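Local coordinates for protein nitrite oxidoreductase subunit C (Kuenenia stuttgartiensis, PDB 7B04) that binds heme b and calcium ions and probably carries electrons as the C subunit of the nitrite oxidoreductase complex of an anammox bacterium, at residues 139-145 with 285-289. Sequence-based numbering, arbitrary orientation.
Sequences PLGKITI and ESTYF
With CG anti to the carbonyl carbon (chi1 -57°), Tyr288 swings its ring from strand 286-294 against the loop formed by Ile143, Thr144 and Ile145. Ile145 sends its own CG1 to the same kind of position (chi1 -62°), and the two side chains run antiparallel to one another. CD1 of Ile145 thereby comes to rest over one face of the phenol, 4.3 Å from the centroid of the Tyr288 ring, as a CH-pi contact displaced toward the rim. At the ring edge, near its plane, the carbonyl oxygen of Ile143 lies 3.5 Å from CE1 of Tyr288. A tyrosine suits this place because it pairs a broad apolar face for the isoleucine with a polar end at the partly exposed border, where its OH passes the backbone of Thr144 and Ile145.

CG of Pro139 packs 4.3 Å from CB of Tyr288, at the root of the aromatic side chain; its ring carbons lie by the carbonyl of Tyr288, where a proline has no N-H to offer. On the outer side, long and flexible Lys142 reaches across to the strand, and its NZ donates a hydrogen bond of 2.6 Å to O of Ser286, approaching 27° out of the carbonyl plane. The same NZ makes a long salt bridge of 3.8 Å with OE2 of Glu285, which also accepts the backbone N-H of Ser286 and is thereby steadied. Gly141, with positive phi, adopts a backbone conformation readily open to glycine, and the loop turns there.

Phe151 and Trp311 also pack on Pro139 and Ile145, and Trp311 on Tyr288 as well. The arrangement is surface packing of a loop leaving strand 133-139 against the start of its antiparallel neighbour 286-294, within the beta-rich heme-binding domain of the ethylbenzene dehydrogenase family.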
loop_
_atom_site.group_PDB
_atom_site.type_symbol
_atom_site.label_atom_id
_atom_site.label_comp_id
_atom_site.label_asym_id
_atom_site.label_seq_id
_atom_site.Cartn_x
_atom_site.Cartn_y
_atom_site.Cartn_z
ATOM N N PRO C 139 43.073 29.847 27.729
ATOM C CA PRO C 139 43.513 30.716 26.642
ATOM C C PRO C 139 44.759 30.107 26.036
ATOM O O PRO C 139 45.629 29.599 26.747
ATOM C CB PRO C 139 43.821 32.041 27.346
ATOM C CG PRO C 139 43.156 31.937 28.699
ATOM C CD PRO C 139 43.241 30.487 29.042
ATOM N N LEU C 140 44.842 30.147 24.714
ATOM C CA LEU C 140 45.997 29.593 24.033
ATOM C C LEU C 140 47.042 30.691 23.885
ATOM O O LEU C 140 46.747 31.773 23.366
ATOM C CB LEU C 140 45.576 28.972 22.701
ATOM C CG LEU C 140 46.513 28.780 21.515
ATOM C CD1 LEU C 140 47.549 27.732 21.848
ATOM C CD2 LEU C 140 45.675 28.310 20.342
ATOM N N GLY C 141 48.274 30.379 24.286
ATOM C CA GLY C 141 49.340 31.354 24.441
ATOM C C GLY C 141 49.331 32.007 25.818
ATOM O O GLY C 141 48.487 31.737 26.678
ATOM N N LYS C 142 50.296 32.904 26.026
ATOM C CA LYS C 142 50.500 33.565 27.316
ATOM C C LYS C 142 49.950 34.983 27.289
ATOM O O LYS C 142 50.369 35.805 26.467
ATOM C CB LYS C 142 51.977 33.588 27.693
ATOM C CG LYS C 142 52.292 34.461 28.902
ATOM C CD LYS C 142 51.671 33.911 30.175
ATOM C CE LYS C 142 52.040 34.767 31.377
ATOM N NZ LYS C 142 51.485 34.224 32.648
ATOM N N ILE C 143 49.018 35.263 28.199
ATOM C CA ILE C 143 48.314 36.534 28.254
ATOM C C ILE C 143 48.037 36.925 29.700
ATOM O O ILE C 143 47.980 36.082 30.599
ATOM C CB ILE C 143 46.986 36.433 27.499
ATOM C CG1 ILE C 143 46.296 35.173 27.983
ATOM C CG2 ILE C 143 47.196 36.349 25.999
ATOM C CD1 ILE C 143 44.877 35.217 27.822
ATOM N N THR C 144 47.881 38.230 29.915
ATOM C CA THR C 144 47.306 38.771 31.139
ATOM C C THR C 144 45.978 39.423 30.776
ATOM O O THR C 144 45.897 40.170 29.796
ATOM C CB THR C 144 48.241 39.786 31.805
ATOM O OG1 THR C 144 48.697 40.728 30.829
ATOM C CG2 THR C 144 49.439 39.089 32.434
ATOM N N ILE C 145 44.931 39.127 31.545
ATOM C CA ILE C 145 43.573 39.562 31.224
ATOM C C ILE C 145 43.107 40.591 32.244
ATOM O O ILE C 145 43.251 40.389 33.457
ATOM C CB ILE C 145 42.601 38.372 31.148
ATOM C CG1 ILE C 145 43.030 37.434 30.034
ATOM C CG2 ILE C 145 41.190 38.838 30.839
ATOM C CD1 ILE C 145 42.545 36.032 30.234
ATOM N N GLU C 285 54.897 28.470 35.466
ATOM C CA GLU C 285 54.164 29.542 34.748
ATOM C C GLU C 285 52.704 29.517 35.168
ATOM O O GLU C 285 52.254 28.514 35.624
ATOM C CB GLU C 285 54.313 29.456 33.234
ATOM C CG GLU C 285 54.010 30.743 32.486
ATOM C CD GLU C 285 54.721 32.016 32.907
ATOM O OE1 GLU C 285 55.416 32.611 32.068
ATOM O OE2 GLU C 285 54.552 32.434 34.059
ATOM N N SER C 286 52.048 30.657 35.058
ATOM C CA SER C 286 50.634 30.824 35.418
ATOM C C SER C 286 49.895 31.302 34.188
ATOM O O SER C 286 50.481 31.998 33.392
ATOM C CB SER C 286 50.507 31.825 36.488
ATOM O OG SER C 286 51.229 32.975 36.151
ATOM N N THR C 287 48.653 30.867 34.085
ATOM C CA THR C 287 47.686 31.209 33.021
ATOM C C THR C 287 46.311 31.307 33.678
ATOM O O THR C 287 46.259 31.547 34.861
ATOM C CB THR C 287 47.782 30.253 31.834
ATOM O OG1 THR C 287 47.081 30.825 30.741
ATOM C CG2 THR C 287 47.181 28.904 32.104
ATOM N N TYR C 288 45.251 31.253 32.893
ATOM C CA TYR C 288 43.882 31.325 33.375
ATOM C C TYR C 288 43.089 30.125 32.868
ATOM O O TYR C 288 43.519 29.411 31.958
ATOM C CB TYR C 288 43.209 32.641 32.946
ATOM C CG TYR C 288 43.944 33.890 33.403
ATOM C CD1 TYR C 288 45.146 34.268 32.815
ATOM C CD2 TYR C 288 43.440 34.687 34.424
ATOM C CE1 TYR C 288 45.825 35.398 33.229
ATOM C CE2 TYR C 288 44.113 35.823 34.844
ATOM C CZ TYR C 288 45.306 36.173 34.242
ATOM O OH TYR C 288 45.982 37.299 34.651
ATOM N N PHE C 289 41.935 29.886 33.488
ATOM C CA PHE C 289 41.042 28.826 33.042
ATOM C C PHE C 289 39.601 29.234 33.315
ATOM O O PHE C 289 39.326 30.185 34.053
ATOM C CB PHE C 289 41.377 27.478 33.702
ATOM C CG PHE C 289 40.836 27.323 35.098
ATOM C CD1 PHE C 289 41.576 27.741 36.191
ATOM C CD2 PHE C 289 39.597 26.739 35.317
ATOM C CE1 PHE C 289 41.086 27.590 37.475
ATOM C CE2 PHE C 289 39.101 26.593 36.596
ATOM C CZ PHE C 289 39.846 27.017 37.677
#